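Local coordinates for hypothetical protein PA2201 (Pseudomonas aeruginosa, PDB 2FEF) that is of unknown function but probably acts as an immunity protein that neutralises PoNe-type DNase toxins in bacterial competition, at residues F175-R179 against L180-L184. Sequence-based numbering, arbitrary orientation.
Sequences FDTDR and LLDYL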
loop_
_atom_site.group_PDB
_atom_site.type_symbol
_atom_site.label_atom_id
_atom_site.label_comp_id
_atom_site.label_asym_id
_atom_site.label_seq_id
_atom_site.Cartn_x
_atom_site.Cartn_y
_atom_site.Cartn_z
ATOM N N PHE B 175 6.595 -17.610 26.195
ATOM C CA PHE B 175 5.909 -18.551 27.066
ATOM C C PHE B 175 4.697 -17.995 27.808
ATOM O O PHE B 175 4.254 -18.579 28.786
ATOM C CB PHE B 175 6.888 -19.254 28.033
ATOM C CG PHE B 175 7.634 -20.401 27.403
ATOM C CD1 PHE B 175 7.040 -21.660 27.294
ATOM C CD2 PHE B 175 8.921 -20.234 26.944
ATOM C CE1 PHE B 175 7.737 -22.724 26.725
ATOM C CE2 PHE B 175 9.628 -21.291 26.372
ATOM C CZ PHE B 175 9.033 -22.522 26.247
ATOM N N ASP B 176 4.141 -16.892 27.324
ATOM C CA ASP B 176 2.937 -16.309 27.948
ATOM C C ASP B 176 1.703 -16.952 27.286
ATOM O O ASP B 176 0.991 -16.329 26.506
ATOM C CB ASP B 176 2.947 -14.776 27.794
ATOM C CG ASP B 176 1.894 -14.059 28.681
ATOM O OD1 ASP B 176 1.298 -14.679 29.586
ATOM O OD2 ASP B 176 1.672 -12.852 28.451
ATOM N N THR B 177 1.476 -18.213 27.622
ATOM C CA THR B 177 0.443 -19.016 27.024
ATOM C C THR B 177 -0.608 -19.319 28.096
ATOM O O THR B 177 -0.278 -19.341 29.298
ATOM C CB THR B 177 1.035 -20.346 26.523
ATOM O OG1 THR B 177 1.848 -20.920 27.558
ATOM C CG2 THR B 177 1.906 -20.116 25.294
ATOM N N ASP B 178 -1.854 -19.527 27.661
ATOM C CA ASP B 178 -2.944 -19.946 28.540
ATOM C C ASP B 178 -3.314 -21.414 28.326
ATOM O O ASP B 178 -2.589 -22.135 27.636
ATOM C CB ASP B 178 -4.164 -19.008 28.391
ATOM C CG ASP B 178 -4.946 -19.220 27.096
ATOM O OD1 ASP B 178 -4.413 -19.788 26.105
ATOM O OD2 ASP B 178 -6.120 -18.770 27.061
ATOM N N ARG B 179 -4.427 -21.869 28.902
ATOM C CA ARG B 179 -4.732 -23.298 28.909
ATOM C C ARG B 179 -4.821 -23.871 27.490
ATOM O O ARG B 179 -4.170 -24.873 27.171
ATOM C CB ARG B 179 -6.016 -23.588 29.673
ATOM C CG ARG B 179 -6.368 -25.107 29.722
ATOM C CD ARG B 179 -7.488 -25.388 30.696
ATOM N NE ARG B 179 -7.029 -25.382 32.078
ATOM C CZ ARG B 179 -7.825 -25.570 33.132
ATOM N NH1 ARG B 179 -9.126 -25.757 32.951
ATOM N NH2 ARG B 179 -7.318 -25.564 34.365
ATOM N N LEU B 180 -5.606 -23.216 26.644
ATOM C CA LEU B 180 -5.769 -23.681 25.257
ATOM C C LEU B 180 -4.444 -23.706 24.486
ATOM O O LEU B 180 -4.115 -24.711 23.850
ATOM C CB LEU B 180 -6.829 -22.863 24.490
ATOM C CG LEU B 180 -6.926 -23.184 22.986
ATOM C CD1 LEU B 180 -7.378 -24.631 22.712
ATOM C CD2 LEU B 180 -7.817 -22.192 22.263
ATOM N N LEU B 181 -3.682 -22.622 24.555
ATOM C CA LEU B 181 -2.399 -22.589 23.838
ATOM C C LEU B 181 -1.460 -23.682 24.364
ATOM O O LEU B 181 -0.730 -24.308 23.571
ATOM C CB LEU B 181 -1.716 -21.202 23.918
ATOM C CG LEU B 181 -2.436 -20.029 23.222
ATOM C CD1 LEU B 181 -1.684 -18.676 23.442
ATOM C CD2 LEU B 181 -2.750 -20.328 21.717
ATOM N N ASP B 182 -1.476 -23.917 25.680
ATOM C CA ASP B 182 -0.710 -25.029 26.257
ATOM C C ASP B 182 -1.147 -26.412 25.739
ATOM O O ASP B 182 -0.282 -27.240 25.404
ATOM C CB ASP B 182 -0.727 -25.009 27.791
ATOM C CG ASP B 182 0.168 -23.911 28.384
ATOM O OD1 ASP B 182 0.923 -23.260 27.630
ATOM O OD2 ASP B 182 0.116 -23.721 29.625
ATOM N N TYR B 183 -2.456 -26.667 25.660
ATOM C CA TYR B 183 -2.957 -27.895 25.015
ATOM C C TYR B 183 -2.531 -28.024 23.558
ATOM O O TYR B 183 -2.115 -29.101 23.137
ATOM C CB TYR B 183 -4.479 -28.019 25.137
ATOM C CG TYR B 183 -4.889 -28.697 26.425
ATOM C CD1 TYR B 183 -4.816 -28.025 27.635
ATOM C CD2 TYR B 183 -5.370 -30.008 26.422
ATOM C CE1 TYR B 183 -5.191 -28.640 28.831
ATOM C CE2 TYR B 183 -5.755 -30.635 27.612
ATOM C CZ TYR B 183 -5.655 -29.935 28.813
ATOM O OH TYR B 183 -6.011 -30.528 30.000
ATOM N N LEU B 184 -2.639 -26.934 22.793
ATOM C CA LEU B 184 -2.240 -26.959 21.376
ATOM C C LEU B 184 -0.753 -27.236 21.183
ATOM O O LEU B 184 -0.370 -27.926 20.248
ATOM C CB LEU B 184 -2.647 -25.673 20.657
ATOM C CG LEU B 184 -4.167 -25.463 20.537
ATOM C CD1 LEU B 184 -4.482 -24.129 19.865
ATOM C CD2 LEU B 184 -4.809 -26.653 19.776
HETATM O O HOH W 1 -7.592 -21.129 27.401
#
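With chi1 at 74°, CG of Asp178 sits between the backbone N and the carbonyl carbon, which brings OD1 to Leu181 N, while chi1 of 48° in Thr177 swings OG1 toward Asp182. Asp178 is thereby the N-cap of helix 179-189, within the PoNi C-terminal family region, and Thr177, just before it, ties to the first turn through Asp182. OD1 of Asp178 accepts a weak but nearly straight bond from Leu181 N, at 3.3 Å, and also hydrogen-bonds the hydroxyl of Tyr146 in helix 146-158. The other oxygen, OD2, accepts from Phe199 N and, weakly, from a water that in turn accepts from Leu180 N at 3.0 Å. Both carboxylate oxygens of this buried acid are thus used, and two amides of the first turn are served, one directly and one through solvent. The negative charge at the start of the helix would be expected to suit the helix dipole. Next to the cap, the methine CB of Thr177 lies 3.9 Å from Leu181 CB. Arg179 and Tyr183 run side by side, CG of Arg179 lying 3.8 Å from CE1 of the Tyr183 ring, while NH1 forms a salt bridge with Glu212 and NE a hydrogen bond with Ser195 O. Asp182 has a partner at each carboxylate oxygen, Ser195 N at OD2 and the Thr177 hydroxyl at OD1; Thr177 OG1 donates to Asp182 OD1 over a short 2.5 Å, from the syn side and 22° out of the carboxylate plane.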